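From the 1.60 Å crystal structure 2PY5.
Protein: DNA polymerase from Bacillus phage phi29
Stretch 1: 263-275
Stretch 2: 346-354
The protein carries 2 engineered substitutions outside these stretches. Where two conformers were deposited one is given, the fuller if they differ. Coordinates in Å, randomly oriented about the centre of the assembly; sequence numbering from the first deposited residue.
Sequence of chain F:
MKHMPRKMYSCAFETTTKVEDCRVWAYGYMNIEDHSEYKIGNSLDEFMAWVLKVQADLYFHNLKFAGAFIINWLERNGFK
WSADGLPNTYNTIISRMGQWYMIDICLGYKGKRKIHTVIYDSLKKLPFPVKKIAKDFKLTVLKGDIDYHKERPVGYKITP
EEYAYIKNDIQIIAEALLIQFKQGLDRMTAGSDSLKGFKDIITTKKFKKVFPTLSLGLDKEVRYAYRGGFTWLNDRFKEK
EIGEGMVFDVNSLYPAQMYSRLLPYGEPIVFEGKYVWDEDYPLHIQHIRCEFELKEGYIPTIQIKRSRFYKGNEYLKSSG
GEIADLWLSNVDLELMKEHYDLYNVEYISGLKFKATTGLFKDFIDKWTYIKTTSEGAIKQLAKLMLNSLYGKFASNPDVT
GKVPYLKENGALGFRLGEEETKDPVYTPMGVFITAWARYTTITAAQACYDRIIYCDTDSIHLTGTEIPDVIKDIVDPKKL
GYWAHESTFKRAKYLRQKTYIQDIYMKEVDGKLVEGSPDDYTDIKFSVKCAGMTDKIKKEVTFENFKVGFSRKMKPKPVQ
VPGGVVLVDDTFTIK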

# COMPACT_ATOMS: atom_id res chain seq x y z
N LEU F 263 16.20 16.19 -7.14
CA LEU F 263 16.26 15.00 -6.30
C LEU F 263 17.71 14.56 -6.04
O LEU F 263 18.60 14.80 -6.87
CB LEU F 263 15.46 13.85 -6.90
CG LEU F 263 13.95 14.08 -7.06
CD1 LEU F 263 13.29 13.00 -7.92
CD2 LEU F 263 13.32 14.14 -5.66
N PRO F 264 17.95 13.94 -4.89
CA PRO F 264 19.32 13.64 -4.46
C PRO F 264 19.92 12.41 -5.12
O PRO F 264 19.22 11.44 -5.45
CB PRO F 264 19.13 13.37 -2.96
CG PRO F 264 17.82 12.72 -2.91
CD PRO F 264 16.98 13.50 -3.86
N TYR F 265 21.25 12.43 -5.27
CA TYR F 265 21.99 11.24 -5.67
C TYR F 265 23.41 11.28 -5.08
O TYR F 265 23.85 12.32 -4.53
CB TYR F 265 22.02 11.10 -7.20
CG TYR F 265 22.95 12.06 -7.88
CD1 TYR F 265 24.26 11.69 -8.19
CD2 TYR F 265 22.54 13.34 -8.21
CE1 TYR F 265 25.13 12.58 -8.80
CE2 TYR F 265 23.43 14.25 -8.84
CZ TYR F 265 24.72 13.85 -9.10
OH TYR F 265 25.60 14.74 -9.73
N GLY F 266 24.11 10.16 -5.23
CA GLY F 266 25.50 10.08 -4.84
C GLY F 266 25.79 9.93 -3.37
O GLY F 266 24.88 9.78 -2.54
N GLU F 267 27.08 9.98 -3.03
CA GLU F 267 27.52 9.82 -1.66
C GLU F 267 27.26 11.12 -0.93
O GLU F 267 27.70 12.18 -1.39
CB GLU F 267 29.01 9.50 -1.56
CG GLU F 267 29.47 9.11 -0.15
CD GLU F 267 28.87 7.77 0.36
OE1 GLU F 267 28.72 6.85 -0.47
OE2 GLU F 267 28.56 7.65 1.59
N PRO F 268 26.56 11.06 0.20
CA PRO F 268 26.37 12.30 0.94
C PRO F 268 27.64 12.78 1.64
O PRO F 268 28.58 12.00 1.83
CB PRO F 268 25.33 11.92 2.00
CG PRO F 268 25.51 10.49 2.19
CD PRO F 268 25.86 9.93 0.83
N ILE F 269 27.64 14.05 2.02
CA ILE F 269 28.66 14.60 2.90
C ILE F 269 28.00 14.96 4.23
O ILE F 269 26.96 15.63 4.27
CB ILE F 269 29.34 15.82 2.27
CG1 ILE F 269 30.13 15.39 1.04
CG2 ILE F 269 30.26 16.51 3.28
CD1 ILE F 269 30.79 16.55 0.30
N VAL F 270 28.60 14.48 5.31
CA VAL F 270 28.11 14.78 6.66
C VAL F 270 28.66 16.14 7.09
O VAL F 270 29.83 16.48 6.81
CB VAL F 270 28.61 13.73 7.68
CG1 VAL F 270 28.24 14.12 9.11
CG2 VAL F 270 28.08 12.37 7.33
N PHE F 271 27.83 16.91 7.82
CA PHE F 271 28.27 18.17 8.42
C PHE F 271 27.77 18.28 9.85
O PHE F 271 26.77 17.67 10.19
CB PHE F 271 27.80 19.38 7.59
CG PHE F 271 26.31 19.48 7.43
CD1 PHE F 271 25.50 20.11 8.38
CD2 PHE F 271 25.70 18.94 6.30
CE1 PHE F 271 24.13 20.18 8.21
CE2 PHE F 271 24.33 19.02 6.13
CZ PHE F 271 23.55 19.62 7.08
N GLU F 272 28.48 19.05 10.67
CA GLU F 272 28.01 19.38 12.03
C GLU F 272 27.35 20.75 11.99
O GLU F 272 27.66 21.59 11.13
CB GLU F 272 29.16 19.35 13.04
CG GLU F 272 29.79 17.96 13.23
CD GLU F 272 28.79 16.87 13.64
OE1 GLU F 272 28.34 16.87 14.80
OE2 GLU F 272 28.47 16.00 12.79
N GLY F 273 26.41 20.99 12.90
CA GLY F 273 25.74 22.26 12.98
C GLY F 273 24.76 22.49 11.86
O GLY F 273 24.14 21.55 11.38
N LYS F 274 24.61 23.77 11.49
CA LYS F 274 23.65 24.19 10.47
C LYS F 274 24.27 24.09 9.07
O LYS F 274 25.40 24.54 8.86
CB LYS F 274 23.23 25.64 10.72
CG LYS F 274 22.09 26.15 9.84
CD LYS F 274 21.80 27.62 10.16
CE LYS F 274 20.53 28.14 9.53
NZ LYS F 274 20.69 28.45 8.08
N TYR F 275 23.51 23.52 8.14
CA TYR F 275 23.91 23.44 6.72
C TYR F 275 24.32 24.82 6.19
O TYR F 275 23.63 25.81 6.43
CB TYR F 275 22.75 22.91 5.91
CG TYR F 275 22.91 22.95 4.42
CD1 TYR F 275 23.68 22.00 3.75
CD2 TYR F 275 22.23 23.89 3.67
CE1 TYR F 275 23.81 22.03 2.37
CE2 TYR F 275 22.34 23.93 2.29
CZ TYR F 275 23.13 22.99 1.64
OH TYR F 275 23.24 23.00 0.26
N GLU F 346 18.33 24.45 18.00
CA GLU F 346 19.67 23.93 18.01
C GLU F 346 19.85 23.14 16.73
O GLU F 346 19.14 22.18 16.49
CB GLU F 346 19.90 23.06 19.26
CG GLU F 346 19.70 23.83 20.57
CD GLU F 346 20.12 23.07 21.81
OE1 GLU F 346 19.87 21.86 21.89
OE2 GLU F 346 20.67 23.72 22.73
N TYR F 347 20.76 23.61 15.87
CA TYR F 347 21.12 22.87 14.66
C TYR F 347 22.23 21.90 15.01
O TYR F 347 23.33 22.29 15.37
CB TYR F 347 21.58 23.84 13.56
CG TYR F 347 20.48 24.70 13.02
CD1 TYR F 347 20.27 25.99 13.49
CD2 TYR F 347 19.65 24.22 12.02
CE1 TYR F 347 19.24 26.78 12.98
CE2 TYR F 347 18.63 24.99 11.50
CZ TYR F 347 18.43 26.27 11.98
OH TYR F 347 17.39 27.01 11.42
N ILE F 348 21.93 20.60 14.91
CA ILE F 348 22.81 19.58 15.49
C ILE F 348 23.85 19.11 14.47
O ILE F 348 25.06 19.21 14.69
CB ILE F 348 22.00 18.38 16.03
CG1 ILE F 348 20.89 18.84 17.01
CG2 ILE F 348 22.94 17.39 16.73
CD1 ILE F 348 21.37 19.57 18.25
N SER F 349 23.36 18.59 13.36
CA SER F 349 24.19 18.01 12.31
C SER F 349 23.29 17.72 11.12
O SER F 349 22.08 17.91 11.18
CB SER F 349 24.84 16.71 12.80
OG SER F 349 23.94 15.61 12.72
N GLY F 350 23.88 17.22 10.04
CA GLY F 350 23.08 16.75 8.93
C GLY F 350 23.88 16.10 7.83
O GLY F 350 25.06 15.78 8.01
N LEU F 351 23.21 15.92 6.70
CA LEU F 351 23.82 15.33 5.50
C LEU F 351 23.41 16.16 4.30
O LEU F 351 22.26 16.56 4.17
CB LEU F 351 23.36 13.88 5.27
CG LEU F 351 23.40 12.87 6.42
CD1 LEU F 351 22.11 12.94 7.22
CD2 LEU F 351 23.60 11.45 5.88
N LYS F 352 24.37 16.42 3.41
CA LYS F 352 24.06 17.13 2.16
C LYS F 352 24.31 16.25 0.95
O LYS F 352 25.13 15.31 0.99
CB LYS F 352 24.80 18.46 2.05
CG LYS F 352 26.30 18.35 2.04
CD LYS F 352 26.97 19.70 1.92
CE LYS F 352 28.46 19.55 1.78
NZ LYS F 352 29.17 20.91 1.70
N PHE F 353 23.56 16.52 -0.11
CA PHE F 353 23.52 15.66 -1.29
C PHE F 353 23.66 16.44 -2.58
O PHE F 353 23.05 17.48 -2.76
CB PHE F 353 22.18 14.91 -1.38
CG PHE F 353 21.84 14.11 -0.15
CD1 PHE F 353 21.19 14.71 0.91
CD2 PHE F 353 22.18 12.78 -0.05
CE1 PHE F 353 20.89 14.00 2.06
CE2 PHE F 353 21.87 12.07 1.11
CZ PHE F 353 21.23 12.71 2.15
N LYS F 354 24.39 15.86 -3.51
CA LYS F 354 24.28 16.24 -4.91
C LYS F 354 22.85 16.02 -5.37
O LYS F 354 22.10 15.23 -4.78
CB LYS F 354 25.25 15.45 -5.78
CG LYS F 354 26.68 15.53 -5.34
CD LYS F 354 27.64 14.83 -6.30
CE LYS F 354 27.77 13.38 -6.00
NZ LYS F 354 29.06 12.87 -6.59
O HOH W 1 25.51 13.34 -2.70
O HOH W 2 28.87 10.24 -5.30

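The later strand of stretch 1 pairs antiparallel with stretch 2, the axes of 267-272 and 346-354 running at 149° and approaching to 4.6 Å; before the corner at Gly266, strand 263-265 runs at 94° to stretch 2. Together the stretches bury 1018 Å². Glu346, at the start of stretch 2, makes no contact with stretch 1. Tyr347 points toward stretch 1, and the aliphatic chain of Lys274 lies over one face of its ring: Lys274 CG sits 3.8 Å from the centroid of the Tyr347 ring, 11° off the normal. The Lys274 chain is t from chi1 to chi3; Lys274 NZ, 5.5 Å from the Tyr347 ring centroid, adds at most a weak attraction. Ile348 turns its side chain away and contributes backbone, Ile348 O accepting from Gly273 N at 2.9 Å; Gly273 has a phi of 73°, which favours glycine.

Ser349 pairs with Glu272 without hydrogen bonds, Ser349 CA lying 4.1 Å from Glu272 CA and Ser349 CB 3.7 Å from Glu272 OE2. Gly350 and Phe271 bond reciprocally (Gly350 N to Phe271 O 2.9 Å; Phe271 N to Gly350 O 3.0 Å). With chi1 at 58°, the Phe271 ring folds over Gly350, Gly350 CA being 3.8 Å from the ring centroid; a CB on Gly350 would lie 2.5 Å from Phe271 CZ, so the ring occupies the space that glycine leaves free.

Buried Leu351 shares its face with Val270, and Leu351 CD2 reaches Pro268 CG at 4.3 Å. Lys352 restores the reciprocal bonding: Lys352 N to Ile269 O is 2.8 Å, and Ile269 N to Lys352 O is 3.0 Å. Its extended chain carries Lys352 CE to 3.8 Å from Ile269 CG2. Phe353, also buried, packs against two prolines, with Pro268 CB 3.6 Å from Phe353 CE2 and Pro264 CB 3.8 Å from Phe353 CB.

Lys354 O accepts from Tyr265 N at 3.0 Å, while Lys354 CB lies over the Tyr265 ring, 3.9 Å from its centroid. The O of water 1 accepts from Lys354 N (2.9 Å) and donates to Tyr265 O (2.7 Å) and, weakly, to Glu267 O (2.8 Å), linking both sides of the Gly266 corner to stretch 2.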